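Local coordinates for protein enoyl CoA hydratase/isomerase (Crotonase) (Legionella pneumophila subsp. pneumophila, PDB 3I47) that probably acts as an enoyl-CoA hydratase or isomerase of the crotonase family, adding water to, or shifting, the double bond of acyl-CoA substrates, at residues 124-129 with 169-174. Sequence-based numbering, arbitrary orientation.
Sequences AIASTS and FDATRA
Ala171 presents its single methyl group to the end of strand 123-127, where it meets backbone carbonyls and another alanine. Its CB lies 3.3 Å from Ser127 O and 3.6 Å from Thr128 O, so two successive peptide oxygens rest against one methyl. From the strand itself, the Ala126 methyl comes obliquely against the flank of the Ala171 methyl, with Ala126 CB 4.2 Å from Ala171 CB. The side chains of Ser127 and Thr128 point away from the helix, which leaves their main chain as the surface that Ala171 meets.

A water bridges the segments beside this methyl. It donates to Thr128 O at 2.7 Å and accepts from Ala171 N at a longer 3.2 Å, linking a carbonyl just past the strand to the first amide of helix 171-176.

Asp170 sets the start of that helix. As its N-cap, it accepts through OD1 from Arg173 N at 2.9 Å, a fairly straight bond (160°) that meets the oxygen nearly along its C-O axis. With chi1 at 66°, the carboxylate curls back over the first turn, while Asp170 O receives Ala174 N. On the other segment, Thr128 OG1 and Ser129 OG both bond to Asp186, anchoring the turn after the strand, and strand 182-184 pairs with Ala126 and brings Cys183 against Thr128 and Ala171.

The contact thus joins a parallel strand of the six-stranded crotonase sheet to the short helix that follows strand 168-170 of the smaller sheet. Direct contact is small (116 Å²) and of van der Waals type. It illustrates how a small residue lets a helix start come close to a strand's main chain, while one water joins a carbonyl and an amide that do not bond directly.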
loop_
_atom_site.group_PDB
_atom_site.type_symbol
_atom_site.label_atom_id
_atom_site.label_comp_id
_atom_site.label_asym_id
_atom_site.label_seq_id
_atom_site.Cartn_x
_atom_site.Cartn_y
_atom_site.Cartn_z
ATOM N N ALA A 124 -4.698 -3.899 -1.337
ATOM C CA ALA A 124 -3.747 -4.956 -1.650
ATOM C C ALA A 124 -4.440 -6.033 -2.474
ATOM O O ALA A 124 -5.592 -6.406 -2.201
ATOM C CB ALA A 124 -3.094 -5.540 -0.365
ATOM N N ILE A 125 -3.740 -6.488 -3.509
ATOM C CA ILE A 125 -4.224 -7.488 -4.440
ATOM C C ILE A 125 -3.242 -8.644 -4.353
ATOM O O ILE A 125 -2.030 -8.434 -4.503
ATOM C CB ILE A 125 -4.217 -6.931 -5.883
ATOM C CG1 ILE A 125 -5.133 -5.695 -6.011
ATOM C CG2 ILE A 125 -4.640 -8.033 -6.884
ATOM C CD1 ILE A 125 -4.963 -4.912 -7.335
ATOM N N ALA A 126 -3.745 -9.850 -4.092
ATOM C CA ALA A 126 -2.885 -11.024 -3.958
ATOM C C ALA A 126 -3.201 -12.060 -5.020
ATOM O O ALA A 126 -4.368 -12.218 -5.418
ATOM C CB ALA A 126 -3.043 -11.629 -2.577
ATOM N N SER A 127 -2.172 -12.761 -5.484
ATOM C CA SER A 127 -2.377 -13.963 -6.282
ATOM C C SER A 127 -2.872 -15.074 -5.346
ATOM O O SER A 127 -2.658 -15.021 -4.126
ATOM C CB SER A 127 -1.068 -14.377 -6.959
ATOM O OG SER A 127 -0.107 -14.637 -5.966
ATOM N N THR A 128 -3.542 -16.074 -5.910
ATOM C CA THR A 128 -4.115 -17.148 -5.092
ATOM C C THR A 128 -3.041 -17.897 -4.299
ATOM O O THR A 128 -3.322 -18.436 -3.222
ATOM C CB THR A 128 -4.917 -18.155 -5.951
ATOM O OG1 THR A 128 -4.071 -18.705 -6.961
ATOM C CG2 THR A 128 -6.102 -17.471 -6.615
ATOM N N SER A 129 -1.820 -17.906 -4.817
ATOM C CA SER A 129 -0.716 -18.631 -4.180
ATOM C C SER A 129 0.079 -17.798 -3.164
ATOM O O SER A 129 1.029 -18.315 -2.557
ATOM C CB SER A 129 0.219 -19.219 -5.247
ATOM O OG SER A 129 -0.423 -20.262 -5.960
ATOM N N PHE A 169 -0.314 -17.530 6.873
ATOM C CA PHE A 169 -1.697 -17.543 6.416
ATOM C C PHE A 169 -1.781 -17.295 4.924
ATOM O O PHE A 169 -1.017 -16.494 4.377
ATOM C CB PHE A 169 -2.615 -16.614 7.237
ATOM C CG PHE A 169 -2.190 -15.157 7.288
ATOM C CD1 PHE A 169 -2.897 -14.190 6.555
ATOM C CD2 PHE A 169 -1.145 -14.734 8.120
ATOM C CE1 PHE A 169 -2.552 -12.834 6.622
ATOM C CE2 PHE A 169 -0.786 -13.380 8.202
ATOM C CZ PHE A 169 -1.491 -12.414 7.450
ATOM N N ASP A 170 -2.692 -18.011 4.269
ATOM C CA ASP A 170 -2.779 -17.955 2.809
ATOM C C ASP A 170 -3.553 -16.746 2.279
ATOM O O ASP A 170 -4.047 -15.920 3.050
ATOM C CB ASP A 170 -3.268 -19.287 2.210
ATOM C CG ASP A 170 -4.706 -19.634 2.578
ATOM O OD1 ASP A 170 -5.471 -18.751 3.014
ATOM O OD2 ASP A 170 -5.086 -20.825 2.416
ATOM N N ALA A 171 -3.604 -16.620 0.954
ATOM C CA ALA A 171 -4.220 -15.461 0.318
ATOM C C ALA A 171 -5.711 -15.402 0.625
ATOM O O ALA A 171 -6.236 -14.312 0.864
ATOM C CB ALA A 171 -3.986 -15.494 -1.188
ATOM N N THR A 172 -6.383 -16.558 0.649
ATOM C CA THR A 172 -7.810 -16.601 1.027
ATOM C C THR A 172 -8.050 -16.073 2.448
ATOM O O THR A 172 -9.004 -15.311 2.697
ATOM C CB THR A 172 -8.405 -18.016 0.864
ATOM O OG1 THR A 172 -8.288 -18.408 -0.506
ATOM C CG2 THR A 172 -9.902 -18.036 1.274
ATOM N N ARG A 173 -7.175 -16.457 3.375
ATOM C CA ARG A 173 -7.248 -15.957 4.733
ATOM C C ARG A 173 -6.957 -14.456 4.800
ATOM O O ARG A 173 -7.655 -13.719 5.507
ATOM C CB ARG A 173 -6.302 -16.739 5.650
ATOM C CG ARG A 173 -6.534 -16.441 7.115
ATOM C CD ARG A 173 -8.027 -16.613 7.426
ATOM N NE ARG A 173 -8.318 -16.622 8.850
ATOM C CZ ARG A 173 -9.397 -16.060 9.386
ATOM N NH1 ARG A 173 -10.267 -15.392 8.632
ATOM N NH2 ARG A 173 -9.597 -16.154 10.691
ATOM N N ALA A 174 -5.937 -13.999 4.069
ATOM C CA ALA A 174 -5.648 -12.567 4.022
ATOM C C ALA A 174 -6.833 -11.772 3.475
ATOM O O ALA A 174 -7.127 -10.683 3.956
ATOM C CB ALA A 174 -4.382 -12.289 3.217
HETATM O O HOH W 1 -2.145 -18.851 -0.879
#